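Local coordinates for protein AlyGC (Glaciecola chathamensis, PDB 5GKD) that probably cleaves the polysaccharide alginate as a calcium-containing lyase of polysaccharide lyase family 6, at residues Met670-Glu684 with Val694-Arg708. Numbering follows the deposited sequence.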
ATOM      1  N   MET A 670      23.552 -10.623 -18.102  1.00 25.88           N
ATOM      2  CA  MET A 670      23.391 -12.027 -17.727  1.00 28.16           C
ATOM      3  C   MET A 670      24.492 -12.847 -18.382  1.00 31.76           C
ATOM      4  O   MET A 670      24.536 -12.965 -19.610  1.00 32.35           O
ATOM      5  CB  MET A 670      22.020 -12.567 -18.134  1.00 30.85           C
ATOM      6  CG  MET A 670      20.899 -12.415 -17.098  1.00 32.16           C
ATOM      7  SD  MET A 670      20.345 -10.723 -16.857  1.00 43.54           S
ATOM      8  CE  MET A 670      20.215 -10.185 -18.514  1.00 27.46           C
ATOM      9  N   THR A 671      25.343 -13.459 -17.563  1.00 30.65           N
ATOM     10  CA  THR A 671      26.628 -13.984 -18.005  1.00 30.64           C
ATOM     11  C   THR A 671      26.906 -15.320 -17.330  1.00 27.61           C
ATOM     12  O   THR A 671      26.782 -15.433 -16.112  1.00 30.25           O
ATOM     13  CB  THR A 671      27.729 -12.955 -17.681  1.00 33.61           C
ATOM     14  OG1 THR A 671      28.000 -12.156 -18.835  1.00 39.13           O
ATOM     15  CG2 THR A 671      28.996 -13.587 -17.164  1.00 37.56           C
ATOM     16  N   THR A 672      27.236 -16.339 -18.123  1.00 29.78           N
ATOM     17  CA  THR A 672      27.790 -17.587 -17.602  1.00 30.19           C
ATOM     18  C   THR A 672      26.811 -18.294 -16.661  1.00 29.22           C
ATOM     19  O   THR A 672      27.204 -18.898 -15.662  1.00 27.80           O
ATOM     20  CB  THR A 672      29.133 -17.334 -16.901  1.00 33.26           C
ATOM     21  OG1 THR A 672      29.901 -16.418 -17.680  1.00 36.75           O
ATOM     22  CG2 THR A 672      29.939 -18.610 -16.767  1.00 33.05           C
ATOM     23  N   ASN A 673      25.526 -18.221 -16.971  1.00 25.93           N
ATOM     24  CA  ASN A 673      24.521 -18.919 -16.187  1.00 29.54           C
ATOM     25  C   ASN A 673      24.111 -20.202 -16.901  1.00 30.07           C
ATOM     26  O   ASN A 673      24.352 -20.377 -18.090  1.00 32.20           O
ATOM     27  CB  ASN A 673      23.272 -18.054 -15.963  1.00 26.74           C
ATOM     28  CG  ASN A 673      23.587 -16.690 -15.363  1.00 27.87           C
ATOM     29  OD1 ASN A 673      23.855 -16.572 -14.175  1.00 27.38           O
ATOM     30  ND2 ASN A 673      23.523 -15.649 -16.191  1.00 26.70           N
ATOM     31  N   GLU A 674      23.467 -21.093 -16.155  1.00 30.51           N
ATOM     32  CA  GLU A 674      22.734 -22.223 -16.715  1.00 31.72           C
ATOM     33  C   GLU A 674      21.250 -22.063 -16.404  1.00 28.41           C
ATOM     34  O   GLU A 674      20.867 -21.909 -15.238  1.00 27.81           O
ATOM     35  CB  GLU A 674      23.237 -23.554 -16.147  1.00 33.32           C
ATOM     36  CG  GLU A 674      24.729 -23.804 -16.277  1.00 34.31           C
ATOM     37  CD  GLU A 674      25.151 -25.125 -15.623  1.00 42.42           C
ATOM     38  OE1 GLU A 674      24.265 -25.977 -15.364  1.00 35.73           O
ATOM     39  OE2 GLU A 674      26.363 -25.300 -15.359  1.00 43.61           O
ATOM     40  N   PHE A 675      20.423 -22.095 -17.440  1.00 29.73           N
ATOM     41  CA  PHE A 675      18.969 -22.107 -17.306  1.00 31.97           C
ATOM     42  C   PHE A 675      18.490 -23.478 -17.777  1.00 30.28           C
ATOM     43  O   PHE A 675      18.300 -23.700 -18.974  1.00 34.33           O
ATOM     44  CB  PHE A 675      18.316 -20.987 -18.112  1.00 27.20           C
ATOM     45  CG  PHE A 675      18.528 -19.605 -17.553  1.00 31.56           C
ATOM     46  CD1 PHE A 675      19.717 -18.923 -17.780  1.00 29.83           C
ATOM     47  CD2 PHE A 675      17.511 -18.952 -16.862  1.00 28.07           C
ATOM     48  CE1 PHE A 675      19.908 -17.643 -17.292  1.00 25.60           C
ATOM     49  CE2 PHE A 675      17.702 -17.667 -16.368  1.00 29.31           C
ATOM     50  CZ  PHE A 675      18.902 -17.016 -16.586  1.00 28.52           C
ATOM     51  N   ASN A 676      18.279 -24.385 -16.830  1.00 28.99           N
ATOM     52  CA  ASN A 676      17.939 -25.770 -17.122  1.00 30.33           C
ATOM     53  C   ASN A 676      16.455 -26.007 -16.893  1.00 32.32           C
ATOM     54  O   ASN A 676      15.955 -25.809 -15.782  1.00 33.02           O
ATOM     55  CB  ASN A 676      18.778 -26.719 -16.266  1.00 30.13           C
ATOM     56  CG  ASN A 676      20.272 -26.475 -16.432  1.00 32.23           C
ATOM     57  OD1 ASN A 676      20.725 -26.094 -17.506  1.00 36.47           O
ATOM     58  ND2 ASN A 676      21.035 -26.682 -15.372  1.00 33.16           N
ATOM     59  N   ASN A 677      15.760 -26.432 -17.945  1.00 32.34           N
ATOM     60  CA  ASN A 677      14.360 -26.831 -17.876  1.00 29.53           C
ATOM     61  C   ASN A 677      13.516 -25.759 -17.194  1.00 32.57           C
ATOM     62  O   ASN A 677      12.858 -26.000 -16.180  1.00 33.79           O
ATOM     63  CB  ASN A 677      14.235 -28.172 -17.158  1.00 32.47           C
ATOM     64  CG  ASN A 677      15.135 -29.237 -17.767  1.00 38.11           C
ATOM     65  OD1 ASN A 677      15.101 -29.470 -18.980  1.00 30.96           O
ATOM     66  ND2 ASN A 677      15.963 -29.863 -16.937  1.00 35.43           N
ATOM     67  N   SER A 678      13.554 -24.559 -17.765  1.00 28.58           N
ATOM     68  CA  SER A 678      12.981 -23.393 -17.103  1.00 29.33           C
ATOM     69  C   SER A 678      12.235 -22.520 -18.104  1.00 29.83           C
ATOM     70  O   SER A 678      12.306 -22.709 -19.320  1.00 30.39           O
ATOM     71  CB  SER A 678      14.060 -22.577 -16.391  1.00 29.54           C
ATOM     72  OG  SER A 678      14.721 -23.343 -15.390  1.00 29.08           O
ATOM     73  N   ALA A 679      11.494 -21.565 -17.566  1.00 29.39           N
ATOM     74  CA  ALA A 679      10.839 -20.571 -18.381  1.00 28.86           C
ATOM     75  C   ALA A 679      11.880 -19.577 -18.899  1.00 22.45           C
ATOM     76  O   ALA A 679      12.948 -19.421 -18.308  1.00 23.78           O
ATOM     77  CB  ALA A 679       9.749 -19.872 -17.565  1.00 29.52           C
ATOM     78  N   PRO A 680      11.596 -18.906 -20.009  1.00 25.94           N
ATOM     79  CA  PRO A 680      12.609 -18.047 -20.640  1.00 25.00           C
ATOM     80  C   PRO A 680      12.863 -16.758 -19.862  1.00 29.72           C
ATOM     81  O   PRO A 680      12.131 -16.374 -18.948  1.00 31.00           O
ATOM     82  CB  PRO A 680      11.988 -17.748 -22.001  1.00 28.10           C
ATOM     83  CG  PRO A 680      10.519 -17.812 -21.747  1.00 29.42           C
ATOM     84  CD  PRO A 680      10.352 -18.952 -20.799  1.00 28.06           C
ATOM     85  N   ILE A 681      13.953 -16.098 -20.240  1.00 27.94           N
ATOM     86  CA  ILE A 681      14.210 -14.712 -19.873  1.00 27.92           C
ATOM     87  C   ILE A 681      13.398 -13.814 -20.799  1.00 28.33           C
ATOM     88  O   ILE A 681      13.338 -14.058 -22.006  1.00 29.83           O
ATOM     89  CB  ILE A 681      15.712 -14.402 -19.997  1.00 30.97           C
ATOM     90  CG1 ILE A 681      16.526 -15.242 -19.023  1.00 30.03           C
ATOM     91  CG2 ILE A 681      15.984 -12.916 -19.811  1.00 30.75           C
ATOM     92  CD1 ILE A 681      18.016 -15.181 -19.331  1.00 29.39           C
ATOM     93  N   ILE A 682      12.761 -12.774 -20.259  1.00 26.27           N
ATOM     94  CA  ILE A 682      11.948 -11.890 -21.090  1.00 24.39           C
ATOM     95  C   ILE A 682      12.322 -10.447 -20.806  1.00 25.33           C
ATOM     96  O   ILE A 682      12.215  -9.986 -19.663  1.00 27.39           O
ATOM     97  CB  ILE A 682      10.438 -12.090 -20.883  1.00 26.04           C
ATOM     98  CG1 ILE A 682      10.022 -13.524 -21.215  1.00 26.66           C
ATOM     99  CG2 ILE A 682       9.667 -11.118 -21.775  1.00 26.56           C
ATOM    100  CD1 ILE A 682       8.526 -13.754 -21.181  1.00 25.18           C
ATOM    101  N   PHE A 683      12.747  -9.736 -21.846  1.00 25.44           N
ATOM    102  CA  PHE A 683      13.029  -8.315 -21.777  1.00 26.32           C
ATOM    103  C   PHE A 683      11.866  -7.542 -22.375  1.00 27.45           C
ATOM    104  O   PHE A 683      11.352  -7.901 -23.441  1.00 29.73           O
ATOM    105  CB  PHE A 683      14.326  -7.966 -22.515  1.00 26.91           C
ATOM    106  CG  PHE A 683      15.541  -8.569 -21.894  1.00 25.43           C
ATOM    107  CD1 PHE A 683      16.115  -7.995 -20.783  1.00 23.61           C
ATOM    108  CD2 PHE A 683      16.100  -9.720 -22.411  1.00 27.21           C
ATOM    109  CE1 PHE A 683      17.230  -8.563 -20.194  1.00 25.44           C
ATOM    110  CE2 PHE A 683      17.209 -10.291 -21.831  1.00 28.89           C
ATOM    111  CZ  PHE A 683      17.774  -9.713 -20.721  1.00 28.17           C
ATOM    112  N   GLU A 684      11.444  -6.504 -21.670  1.00 24.39           N
ATOM    113  CA  GLU A 684      10.500  -5.519 -22.168  1.00 23.46           C
ATOM    114  C   GLU A 684      11.219  -4.166 -22.067  1.00 24.69           C
ATOM    115  O   GLU A 684      11.133  -3.454 -21.064  1.00 25.16           O
ATOM    116  CB  GLU A 684       9.164  -5.600 -21.374  1.00 25.47           C
ATOM    117  CG  GLU A 684       8.454  -6.960 -21.526  1.00 24.43           C
ATOM    118  CD  GLU A 684       7.086  -7.041 -20.859  1.00 29.87           C
ATOM    119  OE1 GLU A 684       6.818  -6.242 -19.940  1.00 30.01           O
ATOM    120  OE2 GLU A 684       6.271  -7.914 -21.252  1.00 30.28           O
ATOM    121  N   VAL A 694      23.610 -10.480 -22.856  1.00 31.37           N
ATOM    122  CA  VAL A 694      23.275 -11.838 -22.435  1.00 30.52           C
ATOM    123  C   VAL A 694      24.205 -12.763 -23.206  1.00 31.07           C
ATOM    124  O   VAL A 694      23.920 -13.125 -24.351  1.00 30.74           O
ATOM    125  CB  VAL A 694      21.807 -12.188 -22.698  1.00 29.06           C
ATOM    126  CG1 VAL A 694      21.530 -13.616 -22.267  1.00 27.51           C
ATOM    127  CG2 VAL A 694      20.897 -11.210 -21.972  1.00 28.15           C
ATOM    128  N   THR A 695      25.321 -13.144 -22.586  1.00 30.45           N
ATOM    129  CA  THR A 695      26.363 -13.900 -23.261  1.00 32.65           C
ATOM    130  C   THR A 695      26.875 -15.010 -22.361  1.00 31.22           C
ATOM    131  O   THR A 695      26.859 -14.897 -21.134  1.00 31.96           O
ATOM    132  CB  THR A 695      27.545 -13.002 -23.678  1.00 31.60           C
ATOM    133  OG1 THR A 695      28.168 -12.461 -22.511  1.00 31.16           O
ATOM    134  CG2 THR A 695      27.066 -11.862 -24.580  1.00 28.21           C
ATOM    135  N   GLY A 696      27.340 -16.087 -22.991  1.00 31.95           N
ATOM    136  CA  GLY A 696      27.986 -17.159 -22.261  1.00 28.88           C
ATOM    137  C   GLY A 696      27.066 -18.054 -21.466  1.00 30.57           C
ATOM    138  O   GLY A 696      27.545 -18.819 -20.626  1.00 31.92           O
ATOM    139  N   ASN A 697      25.762 -18.009 -21.718  1.00 26.29           N
ATOM    140  CA  ASN A 697      24.826 -18.803 -20.935  1.00 30.56           C
ATOM    141  C   ASN A 697      24.504 -20.124 -21.633  1.00 31.16           C
ATOM    142  O   ASN A 697      24.671 -20.278 -22.843  1.00 32.95           O
ATOM    143  CB  ASN A 697      23.530 -18.021 -20.676  1.00 29.71           C
ATOM    144  CG  ASN A 697      23.784 -16.654 -20.032  1.00 32.82           C
ATOM    145  OD1 ASN A 697      23.893 -16.548 -18.810  1.00 32.36           O
ATOM    146  ND2 ASN A 697      23.902 -15.603 -20.866  1.00 27.79           N
ATOM    147  N   VAL A 698      24.029 -21.085 -20.848  1.00 28.34           N
ATOM    148  CA  VAL A 698      23.479 -22.329 -21.371  1.00 29.79           C
ATOM    149  C   VAL A 698      21.976 -22.320 -21.145  1.00 30.38           C
ATOM    150  O   VAL A 698      21.514 -22.199 -20.002  1.00 32.61           O
ATOM    151  CB  VAL A 698      24.121 -23.560 -20.715  1.00 30.29           C
ATOM    152  CG1 VAL A 698      23.425 -24.809 -21.184  1.00 30.04           C
ATOM    153  CG2 VAL A 698      25.612 -23.614 -21.015  1.00 30.66           C
ATOM    154  N   PHE A 699      21.211 -22.480 -22.218  1.00 32.07           N
ATOM    155  CA  PHE A 699      19.760 -22.619 -22.133  1.00 32.42           C
ATOM    156  C   PHE A 699      19.382 -24.035 -22.562  1.00 33.87           C
ATOM    157  O   PHE A 699      19.042 -24.282 -23.718  1.00 39.63           O
ATOM    158  CB  PHE A 699      19.048 -21.554 -23.006  1.00 32.67           C
ATOM    159  CG  PHE A 699      19.361 -20.138 -22.616  1.00 33.57           C
ATOM    160  CD1 PHE A 699      18.785 -19.573 -21.491  1.00 28.93           C
ATOM    161  CD2 PHE A 699      20.242 -19.376 -23.365  1.00 31.70           C
ATOM    162  CE1 PHE A 699      19.088 -18.275 -21.125  1.00 30.76           C
ATOM    163  CE2 PHE A 699      20.530 -18.067 -23.004  1.00 30.49           C
ATOM    164  CZ  PHE A 699      19.958 -17.529 -21.879  1.00 27.25           C
ATOM    165  N   GLU A 700      19.425 -24.967 -21.616  1.00 33.78           N
ATOM    166  CA  GLU A 700      19.122 -26.367 -21.890  1.00 35.02           C
ATOM    167  C   GLU A 700      17.704 -26.687 -21.435  1.00 38.58           C
ATOM    168  O   GLU A 700      17.396 -26.613 -20.239  1.00 35.84           O
ATOM    169  CB  GLU A 700      20.111 -27.309 -21.207  1.00 40.39           C
ATOM    170  CG  GLU A 700      19.726 -28.767 -21.415  1.00 40.96           C
ATOM    171  CD  GLU A 700      20.861 -29.731 -21.163  1.00 48.17           C
ATOM    172  OE1 GLU A 700      22.009 -29.271 -21.014  1.00 46.96           O
ATOM    173  OE2 GLU A 700      20.603 -30.952 -21.114  1.00 51.66           O
ATOM    174  N   GLY A 701      16.855 -27.068 -22.381  1.00 33.77           N
ATOM    175  CA  GLY A 701      15.451 -27.208 -22.081  1.00 34.58           C
ATOM    176  C   GLY A 701      14.774 -25.912 -21.703  1.00 33.00           C
ATOM    177  O   GLY A 701      13.745 -25.937 -21.031  1.00 34.49           O
ATOM    178  N   THR A 702      15.334 -24.777 -22.117  1.00 33.95           N
ATOM    179  CA  THR A 702      14.806 -23.453 -21.821  1.00 29.21           C
ATOM    180  C   THR A 702      14.768 -22.654 -23.117  1.00 33.91           C
ATOM    181  O   THR A 702      15.795 -22.557 -23.807  1.00 32.61           O
ATOM    182  CB  THR A 702      15.684 -22.724 -20.789  1.00 32.33           C
ATOM    183  OG1 THR A 702      15.760 -23.486 -19.577  1.00 33.74           O
ATOM    184  CG2 THR A 702      15.130 -21.315 -20.500  1.00 28.54           C
ATOM    185  N   PRO A 703      13.633 -22.053 -23.474  1.00 31.02           N
ATOM    186  CA  PRO A 703      13.598 -21.212 -24.673  1.00 31.76           C
ATOM    187  C   PRO A 703      14.623 -20.092 -24.590  1.00 35.19           C
ATOM    188  O   PRO A 703      14.979 -19.633 -23.504  1.00 35.96           O
ATOM    189  CB  PRO A 703      12.169 -20.661 -24.676  1.00 31.27           C
ATOM    190  CG  PRO A 703      11.395 -21.630 -23.910  1.00 28.44           C
ATOM    191  CD  PRO A 703      12.315 -22.144 -22.838  1.00 29.63           C
ATOM    192  N   GLU A 704      15.120 -19.675 -25.768  1.00 32.13           N
ATOM    193  CA  GLU A 704      15.998 -18.523 -25.935  1.00 36.23           C
ATOM    194  C   GLU A 704      15.371 -17.286 -25.313  1.00 28.90           C
ATOM    195  O   GLU A 704      14.142 -17.193 -25.257  1.00 31.22           O
ATOM    196  CB  GLU A 704      16.255 -18.228 -27.418  1.00 35.17           C
ATOM    197  CG  GLU A 704      17.176 -19.178 -28.114  1.00 51.58           C
ATOM    198  CD  GLU A 704      16.854 -19.274 -29.587  1.00 56.06           C
ATOM    199  OE1 GLU A 704      16.621 -18.213 -30.206  1.00 55.55           O
ATOM    200  OE2 GLU A 704      16.790 -20.410 -30.107  1.00 60.56           O
ATOM    201  N   PRO A 705      16.174 -16.315 -24.880  1.00 32.04           N
ATOM    202  CA  PRO A 705      15.617 -15.068 -24.334  1.00 28.16           C
ATOM    203  C   PRO A 705      14.642 -14.397 -25.295  1.00 30.16           C
ATOM    204  O   PRO A 705      14.858 -14.360 -26.506  1.00 34.38           O
ATOM    205  CB  PRO A 705      16.865 -14.212 -24.099  1.00 22.99           C
ATOM    206  CG  PRO A 705      17.932 -15.220 -23.789  1.00 27.72           C
ATOM    207  CD  PRO A 705      17.635 -16.393 -24.689  1.00 25.17           C
ATOM    208  N   VAL A 706      13.543 -13.887 -24.746  1.00 29.90           N
ATOM    209  CA  VAL A 706      12.527 -13.173 -25.515  1.00 29.18           C
ATOM    210  C   VAL A 706      12.763 -11.679 -25.366  1.00 29.15           C
ATOM    211  O   VAL A 706      12.859 -11.176 -24.241  1.00 31.35           O
ATOM    212  CB  VAL A 706      11.109 -13.533 -25.043  1.00 30.49           C
ATOM    213  CG1 VAL A 706      10.087 -12.670 -25.768  1.00 30.26           C
ATOM    214  CG2 VAL A 706      10.823 -15.011 -25.248  1.00 31.52           C
ATOM    215  N   VAL A 707      12.835 -10.962 -26.485  1.00 28.64           N
ATOM    216  CA  VAL A 707      12.933  -9.506 -26.472  1.00 29.35           C
ATOM    217  C   VAL A 707      11.657  -8.929 -27.069  1.00 32.88           C
ATOM    218  O   VAL A 707      11.324  -9.188 -28.231  1.00 34.57           O
ATOM    219  CB  VAL A 707      14.170  -8.997 -27.224  1.00 34.21           C
ATOM    220  CG1 VAL A 707      14.150  -7.481 -27.291  1.00 33.11           C
ATOM    221  CG2 VAL A 707      15.418  -9.446 -26.521  1.00 33.02           C
ATOM    222  N   ARG A 708      10.940  -8.167 -26.262  1.00 32.55           N
ATOM    223  CA  ARG A 708       9.804  -7.369 -26.696  1.00 36.07           C
ATOM    224  C   ARG A 708      10.251  -5.910 -26.625  1.00 40.75           C
ATOM    225  O   ARG A 708      10.542  -5.394 -25.539  1.00 39.60           O
ATOM    226  CB  ARG A 708       8.588  -7.635 -25.808  1.00 31.87           C
ATOM    227  CG  ARG A 708       8.295  -9.122 -25.581  1.00 31.77           C
ATOM    228  CD  ARG A 708       7.269  -9.354 -24.453  1.00 32.51           C
ATOM    229  NE  ARG A 708       6.889 -10.762 -24.357  1.00 33.41           N
ATOM    230  CZ  ARG A 708       6.302 -11.332 -23.307  1.00 31.71           C
ATOM    231  NH1 ARG A 708       6.017 -10.625 -22.222  1.00 29.36           N
ATOM    232  NH2 ARG A 708       6.013 -12.627 -23.340  1.00 32.43           N
TER
HETATM  233  O   HOH W   1      10.811 -24.988 -20.779  1.00 37.60           O
HETATM  234  O   HOH W   2      15.804 -17.494 -22.037  1.00 32.63           O
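Asn673 and Asn697 share chi1 (-54°, CG anti to the carbonyl carbon) and a similar chi2, which sets their amides side by side, planes 9° apart. They sit on successive coils of the second, C-terminal, of the chain's two right-handed parallel beta-helices, in an asparagine ladder at the turn. Asn697 OD1 accepts twice, from Asn673 ND2 at 2.8 Å and from Asn673 N at 3.0 Å. The other arm, Asn697 ND2, points in the amide plane at Met670 O in a nearly straight bond; Met670 O also takes Thr695 N. Asn643 and Met640 of the preceding coil bind the Asn673 amide; Asn723 of the next binds Asn697 N.

Inside the coil, Phe675 and Phe699 are slid apart, planes at 29° and centroids 5.3 Å apart. Ile681 CD1 meets the edge of the Phe699 ring at CE1, 3.7 Å away. At the next turn Thr702 OG1 donates to Phe675 O and accepts from Ser678 N.

Where strands 681-684 and 706-708 run parallel, Ile682 CG2 and CD1 lie over one face of the Arg708 guanidinium. Glu684 OE1 bonds to His663, while OE2 takes Arg708 NH1 in the guanidinium plane, a 2.9 Å salt bridge on the anti side of the carboxylate.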